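Local coordinates for protein neural cell adhesion molecule 1 (Homo sapiens, PDB 2HAZ) that probably mediates adhesion between neural cells, its first fibronectin type III repeat carrying a helix critical for polysialylation of the protein's N-glycans, at residues 10-15 with 79-84; 21-26 with 65-70; 71-76 with 100-105. All coordinates share one frame; numbering follows the deposited sequence.

Interaction 1: 10-15 with 79-84; sequences PSIDQV and YAVRLA. With NA (sodium ion), chain B.
Ile12 and Val81 meet where the two sheets of the domain are packed face to face, a worked example of a sandwich interface made without a single hydrogen bond between the strands. CG1 of Ile12 lies anti to the carbonyl carbon (chi1 -62°), and the chain beyond it reaches down to strand 79-84, where CD1 comes to rest 3.5 Å from Val81 O and 4.0 Å from Val81 CG1. Val15 CG2 approaches the same Val81 CG1 at 4.0 Å, so this one methyl is touched by two side chains of strand 11-15. At the other end the Pro10 ring closes the contact, its CD 3.4 Å from Leu83 O and its CG 4.1 Å from Leu83 CB.

Pro10, Val81 and Leu83 are buried, whereas Asp13 and Gln14 are exposed to solvent. Both face Gln25 in a classic beta bulge and have no part in the packing. The carboxylate of Asp13 instead grips a sodium ion with both oxygens, OD1 at 2.6 Å and OD2 at 2.4 Å, and Asp27 also binds the metal.

The strand segments cross at 136° with their axes 7.5 Å apart. Phe100 of strand 90-101 touches both Val15 and Val81, Leu83 packs on Phe26 of strand 22-27 and on Ala42 of strand 39-46, and Pro10 rests on Tyr40 of that same strand.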
loop_
_atom_site.group_PDB
_atom_site.type_symbol
_atom_site.label_atom_id
_atom_site.label_comp_id
_atom_site.label_asym_id
_atom_site.label_seq_id
_atom_site.Cartn_x
_atom_site.Cartn_y
_atom_site.Cartn_z
ATOM N N PRO A 10 -7.725 1.074 2.770
ATOM C CA PRO A 10 -6.796 1.912 3.525
ATOM C C PRO A 10 -6.741 3.285 2.859
ATOM O O PRO A 10 -7.211 3.431 1.727
ATOM C CB PRO A 10 -5.455 1.175 3.390
ATOM C CG PRO A 10 -5.793 -0.181 2.883
ATOM C CD PRO A 10 -7.017 -0.014 2.068
ATOM N N SER A 11 -6.204 4.277 3.565
ATOM C CA SER A 11 -5.986 5.608 2.990
ATOM C C SER A 11 -4.499 5.882 2.982
ATOM O O SER A 11 -3.854 5.681 3.996
ATOM C CB SER A 11 -6.661 6.694 3.847
ATOM O OG SER A 11 -8.038 6.799 3.573
ATOM N N ILE A 12 -3.970 6.358 1.855
ATOM C CA ILE A 12 -2.579 6.833 1.790
ATOM C C ILE A 12 -2.510 8.332 2.126
ATOM O O ILE A 12 -3.124 9.168 1.460
ATOM C CB ILE A 12 -1.896 6.523 0.422
ATOM C CG1 ILE A 12 -1.814 5.003 0.165
ATOM C CG2 ILE A 12 -0.495 7.137 0.363
ATOM C CD1 ILE A 12 -1.343 4.598 -1.252
ATOM N N ASP A 13 -1.776 8.660 3.181
ATOM C CA ASP A 13 -1.603 10.042 3.605
ATOM C C ASP A 13 -0.556 10.764 2.753
ATOM O O ASP A 13 -0.863 11.775 2.100
ATOM C CB ASP A 13 -1.260 10.110 5.095
ATOM C CG ASP A 13 -2.488 9.903 5.989
ATOM O OD1 ASP A 13 -3.576 9.559 5.471
ATOM O OD2 ASP A 13 -2.378 10.097 7.217
ATOM N N GLN A 14 0.664 10.234 2.757
ATOM C CA GLN A 14 1.747 10.730 1.912
ATOM C C GLN A 14 2.772 9.634 1.657
ATOM O O GLN A 14 2.786 8.607 2.345
ATOM C CB GLN A 14 2.438 11.950 2.540
ATOM C CG GLN A 14 3.163 11.660 3.846
ATOM C CD GLN A 14 3.842 12.886 4.405
ATOM O OE1 GLN A 14 3.179 13.851 4.789
ATOM N NE2 GLN A 14 5.169 12.858 4.463
ATOM N N VAL A 15 3.618 9.867 0.657
ATOM C CA VAL A 15 4.725 8.982 0.355
ATOM C C VAL A 15 6.030 9.777 0.421
ATOM O O VAL A 15 6.156 10.834 -0.214
ATOM C CB VAL A 15 4.572 8.375 -1.043
ATOM C CG1 VAL A 15 5.719 7.408 -1.322
ATOM C CG2 VAL A 15 3.191 7.707 -1.195
ATOM N N TYR A 79 5.935 7.194 -9.905
ATOM C CA TYR A 79 5.179 5.948 -9.662
ATOM C C TYR A 79 3.765 6.238 -9.137
ATOM O O TYR A 79 3.532 7.269 -8.505
ATOM C CB TYR A 79 5.881 5.033 -8.628
ATOM C CG TYR A 79 7.169 4.409 -9.096
ATOM C CD1 TYR A 79 7.191 3.107 -9.592
ATOM C CD2 TYR A 79 8.370 5.130 -9.055
ATOM C CE1 TYR A 79 8.365 2.539 -10.050
ATOM C CE2 TYR A 79 9.546 4.569 -9.497
ATOM C CZ TYR A 79 9.538 3.273 -9.995
ATOM O OH TYR A 79 10.704 2.705 -10.423
ATOM N N ALA A 80 2.849 5.304 -9.379
ATOM C CA ALA A 80 1.560 5.211 -8.659
ATOM C C ALA A 80 1.660 4.061 -7.680
ATOM O O ALA A 80 2.192 3.005 -8.043
ATOM C CB ALA A 80 0.394 4.955 -9.646
ATOM N N VAL A 81 1.155 4.279 -6.459
ATOM C CA VAL A 81 1.045 3.227 -5.439
ATOM C C VAL A 81 -0.374 3.195 -4.851
ATOM O O VAL A 81 -1.054 4.218 -4.755
ATOM C CB VAL A 81 2.128 3.372 -4.336
ATOM C CG1 VAL A 81 1.976 4.647 -3.534
ATOM C CG2 VAL A 81 2.167 2.150 -3.412
ATOM N N ARG A 82 -0.817 1.988 -4.528
ATOM C CA ARG A 82 -2.080 1.762 -3.829
ATOM C C ARG A 82 -1.891 0.615 -2.825
ATOM O O ARG A 82 -0.932 -0.169 -2.939
ATOM C CB ARG A 82 -3.180 1.458 -4.854
ATOM C CG ARG A 82 -2.966 0.179 -5.654
ATOM C CD ARG A 82 -3.725 0.207 -6.984
ATOM N NE ARG A 82 -3.950 -1.161 -7.438
ATOM C CZ ARG A 82 -4.667 -1.524 -8.501
ATOM N NH1 ARG A 82 -5.279 -0.628 -9.263
ATOM N NH2 ARG A 82 -4.770 -2.811 -8.792
ATOM N N LEU A 83 -2.791 0.555 -1.844
ATOM C CA LEU A 83 -2.758 -0.396 -0.739
ATOM C C LEU A 83 -4.102 -1.061 -0.573
ATOM O O LEU A 83 -5.136 -0.414 -0.707
ATOM C CB LEU A 83 -2.488 0.314 0.580
ATOM C CG LEU A 83 -1.102 0.779 0.999
ATOM C CD1 LEU A 83 -1.260 1.306 2.410
ATOM C CD2 LEU A 83 -0.091 -0.365 0.978
ATOM N N ALA A 84 -4.056 -2.337 -0.213
ATOM C CA ALA A 84 -5.235 -3.118 0.172
ATOM C C ALA A 84 -4.911 -3.908 1.434
ATOM O O ALA A 84 -3.764 -4.319 1.638
ATOM C CB ALA A 84 -5.633 -4.054 -0.943
HETATM NA NA NA B . -4.665 9.780 7.846
#

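Interaction 2: 21-26 with 65-70; sequences TAQVQF and EGIVTI
The Gln23 side chain leaves with CG beside the backbone N (chi1 -40°) and bends at chi2 (-76°), which carries CD toward residues 67-69. There Gln23 lies side by side with Thr69, NE2 being 3.1 Å from Thr69 CG2, while OE1 reaches 3.3 Å from Ile67 CD1. An alanine here would probably leave the Thr69 and Ile67 methyls without the amide that covers them and open a gap on this face of the sheet.

Beneath these side chains runs regular antiparallel pairing. Ala22 with Ile70 and Val24 with Val68 are hydrogen-bonded pairs, each joined by two backbone bonds; Val24 N to Val68 O is both short (2.8 Å) and nearly straight (169°). Gln23 with Thr69 and Gln25 with Ile67 are the non-hydrogen-bonded pairs. A fifth bond, Phe26 N to Gly66 O at 3.1 Å, extends the pairing to Gly66, just after helix 59-65; at its positive phi a CB would be jammed against the preceding carbonyl O. The Phe26 ring sets its CD2 3.5 Å from that same Gly66 O and turns an edge to Ile67 C.

Ala22, Val24, Val68 and Ile70 form the other face. Ala22 CB meets Ile70 CG1 at 3.8 Å, and Val24 CG2 meets Ile70 CD1 at 4.0 Å. Phe100 packs on Ala22 and Ile70, Leu83 on Val68.

The strand pair is thus amphipathic: Ala22, Val24, Val68 and Ile70 face the core of the sandwich, while Gln23, Gln25, Thr69 and the apolar Ile67 lie on the outer side, where Gln25 bonds Glu16, and the five backbone bonds fix the register of the two strands.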
loop_
_atom_site.group_PDB
_atom_site.type_symbol
_atom_site.label_atom_id
_atom_site.label_comp_id
_atom_site.label_asym_id
_atom_site.label_seq_id
_atom_site.Cartn_x
_atom_site.Cartn_y
_atom_site.Cartn_z
ATOM N N THR A 21 13.792 3.590 -2.965
ATOM C CA THR A 21 12.805 3.168 -1.959
ATOM C C THR A 21 11.861 4.322 -1.601
ATOM O O THR A 21 12.129 5.485 -1.920
ATOM C CB THR A 21 13.466 2.648 -0.644
ATOM O OG1 THR A 21 14.101 3.728 0.052
ATOM C CG2 THR A 21 14.482 1.518 -0.899
ATOM N N ALA A 22 10.757 3.999 -0.929
ATOM C CA ALA A 22 9.788 5.003 -0.507
ATOM C C ALA A 22 9.006 4.509 0.704
ATOM O O ALA A 22 8.690 3.303 0.806
ATOM C CB ALA A 22 8.837 5.354 -1.637
ATOM N N GLN A 23 8.725 5.433 1.617
ATOM C CA GLN A 23 7.894 5.153 2.791
ATOM C C GLN A 23 6.452 5.597 2.539
ATOM O O GLN A 23 6.175 6.788 2.334
ATOM C CB GLN A 23 8.457 5.832 4.050
ATOM C CG GLN A 23 9.987 5.814 4.197
ATOM C CD GLN A 23 10.512 4.479 4.631
ATOM O OE1 GLN A 23 10.487 4.140 5.818
ATOM N NE2 GLN A 23 11.016 3.710 3.679
ATOM N N VAL A 24 5.530 4.639 2.551
ATOM C CA VAL A 24 4.132 4.930 2.241
ATOM C C VAL A 24 3.404 5.098 3.574
ATOM O O VAL A 24 3.260 4.139 4.334
ATOM C CB VAL A 24 3.480 3.827 1.336
ATOM C CG1 VAL A 24 2.022 4.136 1.045
ATOM C CG2 VAL A 24 4.253 3.651 -0.001
ATOM N N GLN A 25 2.975 6.325 3.872
ATOM C CA GLN A 25 2.197 6.584 5.082
ATOM C C GLN A 25 0.729 6.371 4.825
ATOM O O GLN A 25 0.159 6.981 3.910
ATOM C CB GLN A 25 2.365 8.024 5.537
ATOM C CG GLN A 25 3.635 8.303 6.267
ATOM C CD GLN A 25 3.592 9.666 6.909
ATOM O OE1 GLN A 25 2.545 10.100 7.430
ATOM N NE2 GLN A 25 4.730 10.358 6.889
ATOM N N PHE A 26 0.096 5.565 5.672
ATOM C CA PHE A 26 -1.280 5.148 5.430
ATOM C C PHE A 26 -2.116 5.048 6.716
ATOM O O PHE A 26 -1.560 4.907 7.818
ATOM C CB PHE A 26 -1.300 3.800 4.691
ATOM C CG PHE A 26 -1.056 2.606 5.588
ATOM C CD1 PHE A 26 -2.125 1.849 6.086
ATOM C CD2 PHE A 26 0.229 2.243 5.946
ATOM C CE1 PHE A 26 -1.893 0.756 6.915
ATOM C CE2 PHE A 26 0.459 1.149 6.760
ATOM C CZ PHE A 26 -0.603 0.414 7.254
ATOM N N GLU A 65 3.911 1.221 12.943
ATOM C CA GLU A 65 4.819 2.211 12.350
ATOM C C GLU A 65 4.041 3.272 11.562
ATOM O O GLU A 65 4.465 4.432 11.466
ATOM C CB GLU A 65 5.863 1.516 11.460
ATOM C CG GLU A 65 7.253 2.177 11.422
ATOM C CD GLU A 65 8.083 2.024 12.711
ATOM O OE1 GLU A 65 8.076 0.949 13.363
ATOM O OE2 GLU A 65 8.772 2.997 13.065
ATOM N N GLY A 66 2.893 2.882 11.020
ATOM C CA GLY A 66 2.102 3.765 10.163
ATOM C C GLY A 66 2.564 3.772 8.709
ATOM O O GLY A 66 2.017 4.507 7.889
ATOM N N ILE A 67 3.551 2.929 8.393
ATOM C CA ILE A 67 4.156 2.853 7.047
ATOM C C ILE A 67 4.331 1.434 6.495
ATOM O O ILE A 67 4.382 0.442 7.239
ATOM C CB ILE A 67 5.574 3.528 6.987
ATOM C CG1 ILE A 67 6.568 2.786 7.887
ATOM C CG2 ILE A 67 5.477 5.054 7.256
ATOM C CD1 ILE A 67 7.994 3.331 7.891
ATOM N N VAL A 68 4.430 1.367 5.172
ATOM C CA VAL A 68 5.078 0.262 4.494
ATOM C C VAL A 68 6.158 0.833 3.556
ATOM O O VAL A 68 6.001 1.938 2.992
ATOM C CB VAL A 68 4.074 -0.664 3.746
ATOM C CG1 VAL A 68 3.125 -1.330 4.733
ATOM C CG2 VAL A 68 3.303 0.089 2.654
ATOM N N THR A 69 7.248 0.087 3.408
ATOM C CA THR A 69 8.377 0.514 2.593
ATOM C C THR A 69 8.417 -0.257 1.304
ATOM O O THR A 69 8.573 -1.481 1.303
ATOM C CB THR A 69 9.742 0.299 3.286
ATOM O OG1 THR A 69 9.742 0.919 4.571
ATOM C CG2 THR A 69 10.864 0.905 2.433
ATOM N N ILE A 70 8.314 0.470 0.204
ATOM C CA ILE A 70 8.447 -0.142 -1.095
ATOM C C ILE A 70 9.894 -0.005 -1.563
ATOM O O ILE A 70 10.605 0.974 -1.233
ATOM C CB ILE A 70 7.394 0.390 -2.115
ATOM C CG1 ILE A 70 7.530 1.897 -2.331
ATOM C CG2 ILE A 70 5.950 0.034 -1.655
ATOM C CD1 ILE A 70 6.406 2.518 -3.183
#

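Interaction 3: 71-76 with 100-105; sequences VGLKPE and FKTQPV
Thr102 OG1 is gripped from two directions: it donates to Lys74 O at 2.5 Å, in the plane of that carbonyl and on a lone pair, and it also bonds Thr77 N. With chi1 at 46°, OG1 stands between the backbone N and the carbonyl carbon, and CG2 is left to the apolar side, 3.7 Å from Leu73 CD1. The hydroxyl therefore ties the tail to the turn in front of strand 78-87, while the methyl of the same residue joins the core.

Leu73 goes deeper, meeting Phe100 tip to tip; its CD1 approaches the edge of the ring at CE1, 4.0 Å away. Further out the contact becomes more polar. Glu76 N donates to Gln103 O at 3.2 Å, coming from well above the carbonyl plane (68° out of it). The extended Glu76 side chain crosses Pro104 at about a right angle, CG 3.4 Å from Pro104 CA, and Pro75 CG lies 3.5 Å from Val105 CG2.

Two waters complete the surface. One accepts from Val105 N and donates to Glu76 OE2; the other joins Lys101 NZ, from which it accepts, to the backbone O of Glu76. The charged atoms Glu76 OE1 and Lys101 NZ stay 6.2 Å apart, with no direct salt bridge.

Residues 73-79 carry the Leu-x-Pro-x-Thr-x-Tyr pattern in which Tyr79 OH bonds Lys74 N. This is the tyrosine corner, a hallmark of Greek-key beta sandwiches such as the fibronectin type III fold, here joined to the chain just beyond strand 90-101 through Thr102 OG1 and Gln103 O.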
loop_
_atom_site.group_PDB
_atom_site.type_symbol
_atom_site.label_atom_id
_atom_site.label_comp_id
_atom_site.label_asym_id
_atom_site.label_seq_id
_atom_site.Cartn_x
_atom_site.Cartn_y
_atom_site.Cartn_z
ATOM N N VAL A 71 10.332 -1.010 -2.309
ATOM C CA VAL A 71 11.739 -1.184 -2.683
ATOM C C VAL A 71 11.912 -1.423 -4.180
ATOM O O VAL A 71 10.937 -1.540 -4.926
ATOM C CB VAL A 71 12.384 -2.402 -1.938
ATOM C CG1 VAL A 71 12.433 -2.179 -0.436
ATOM C CG2 VAL A 71 11.637 -3.689 -2.278
ATOM N N GLY A 72 13.168 -1.491 -4.610
ATOM C CA GLY A 72 13.501 -1.837 -5.986
ATOM C C GLY A 72 13.024 -0.846 -7.026
ATOM O O GLY A 72 12.774 -1.224 -8.184
ATOM N N LEU A 73 12.920 0.417 -6.621
ATOM C CA LEU A 73 12.489 1.487 -7.499
ATOM C C LEU A 73 13.690 2.045 -8.256
ATOM O O LEU A 73 14.847 1.872 -7.844
ATOM C CB LEU A 73 11.801 2.606 -6.715
ATOM C CG LEU A 73 10.655 2.222 -5.764
ATOM C CD1 LEU A 73 10.272 3.419 -4.919
ATOM C CD2 LEU A 73 9.457 1.693 -6.563
ATOM N N LYS A 74 13.394 2.694 -9.366
ATOM C CA LYS A 74 14.400 3.373 -10.174
ATOM C C LYS A 74 14.416 4.842 -9.804
ATOM O O LYS A 74 13.353 5.422 -9.569
ATOM C CB LYS A 74 14.064 3.222 -11.657
ATOM C CG LYS A 74 13.812 1.792 -12.071
ATOM C CD LYS A 74 14.110 1.545 -13.546
ATOM C CE LYS A 74 13.146 2.287 -14.444
ATOM N NZ LYS A 74 11.719 2.005 -14.114
ATOM N N PRO A 75 15.613 5.452 -9.739
ATOM C CA PRO A 75 15.717 6.871 -9.419
ATOM C C PRO A 75 15.013 7.745 -10.454
ATOM O O PRO A 75 14.756 7.301 -11.575
ATOM C CB PRO A 75 17.228 7.127 -9.413
ATOM C CG PRO A 75 17.834 5.799 -9.220
ATOM C CD PRO A 75 16.939 4.835 -9.914
ATOM N N GLU A 76 14.651 8.956 -10.035
ATOM C CA GLU A 76 14.063 9.983 -10.903
ATOM C C GLU A 76 12.847 9.525 -11.709
ATOM O O GLU A 76 12.660 9.963 -12.840
ATOM C CB GLU A 76 15.120 10.536 -11.875
ATOM C CG GLU A 76 16.044 11.543 -11.277
ATOM C CD GLU A 76 17.121 11.988 -12.248
ATOM O OE1 GLU A 76 17.022 13.119 -12.753
ATOM O OE2 GLU A 76 18.058 11.208 -12.515
ATOM N N PHE A 100 3.908 9.514 -6.659
ATOM C CA PHE A 100 5.124 10.150 -6.153
ATOM C C PHE A 100 6.266 10.012 -7.175
ATOM O O PHE A 100 6.133 9.288 -8.173
ATOM C CB PHE A 100 5.544 9.535 -4.813
ATOM C CG PHE A 100 5.926 8.079 -4.913
ATOM C CD1 PHE A 100 7.259 7.697 -5.108
ATOM C CD2 PHE A 100 4.949 7.083 -4.824
ATOM C CE1 PHE A 100 7.601 6.334 -5.218
ATOM C CE2 PHE A 100 5.279 5.740 -4.927
ATOM C CZ PHE A 100 6.601 5.362 -5.136
ATOM N N LYS A 101 7.383 10.692 -6.906
ATOM C CA LYS A 101 8.582 10.606 -7.757
ATOM C C LYS A 101 9.827 10.317 -6.919
ATOM O O LYS A 101 10.077 10.973 -5.900
ATOM C CB LYS A 101 8.770 11.904 -8.564
ATOM C CG LYS A 101 9.709 11.742 -9.770
ATOM C CD LYS A 101 9.802 13.058 -10.560
ATOM C CE LYS A 101 10.448 12.801 -11.909
ATOM N NZ LYS A 101 10.933 14.042 -12.575
ATOM N N THR A 102 10.606 9.327 -7.347
ATOM C CA THR A 102 11.850 9.017 -6.658
ATOM C C THR A 102 12.843 10.136 -6.952
ATOM O O THR A 102 12.849 10.701 -8.048
ATOM C CB THR A 102 12.430 7.628 -7.076
ATOM O OG1 THR A 102 12.386 7.483 -8.503
ATOM C CG2 THR A 102 11.633 6.476 -6.440
ATOM N N GLN A 103 13.653 10.468 -5.954
ATOM C CA GLN A 103 14.701 11.469 -6.085
ATOM C C GLN A 103 15.817 11.037 -7.037
ATOM O O GLN A 103 16.033 9.841 -7.240
ATOM C CB GLN A 103 15.300 11.777 -4.711
ATOM C CG GLN A 103 14.272 12.296 -3.720
ATOM C CD GLN A 103 14.928 12.830 -2.464
ATOM O OE1 GLN A 103 15.787 13.717 -2.533
ATOM N NE2 GLN A 103 14.534 12.297 -1.311
ATOM N N PRO A 104 16.523 12.023 -7.628
ATOM C CA PRO A 104 17.747 11.777 -8.376
ATOM C C PRO A 104 18.837 11.234 -7.463
ATOM O O PRO A 104 18.917 11.625 -6.289
ATOM C CB PRO A 104 18.140 13.174 -8.897
ATOM C CG PRO A 104 17.415 14.132 -8.085
ATOM C CD PRO A 104 16.148 13.449 -7.636
ATOM N N VAL A 105 19.653 10.319 -7.987
ATOM C CA VAL A 105 20.875 9.924 -7.292
ATOM C C VAL A 105 21.785 11.153 -7.168
ATOM O O VAL A 105 22.010 11.674 -6.065
ATOM C CB VAL A 105 21.633 8.794 -8.016
ATOM C CG1 VAL A 105 22.815 8.316 -7.163
ATOM C CG2 VAL A 105 20.699 7.632 -8.339
ATOM O OXT VAL A 105 22.297 11.668 -8.180
HETATM O O HOH W 1 19.311 9.979 -10.791
HETATM O O HOH W 2 12.670 12.414 -14.132
#

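From the N terminus, residues 10-15 open interaction 1 and residues 21-26, on the next strand, open interaction 2. Interaction 2 closes first, at 65-70, completing the three-stranded sheet and lying wholly within the span of interaction 1. Residues 71-76 then open interaction 3 before 79-84 close interaction 1 across the sandwich, so interactions 1 and 3 cross, whereas 2 and 3 follow in series. Interaction 3 closes last, at 100-105, tying the turn between the sheets to the C-terminal tail. Backbone bonds join interaction 1 to each of the others, Asp13 N to Gln25 O and Tyr79 N to Phe100 O, while 2 and 3 meet by packing, as where Leu73 CD1 touches Thr21.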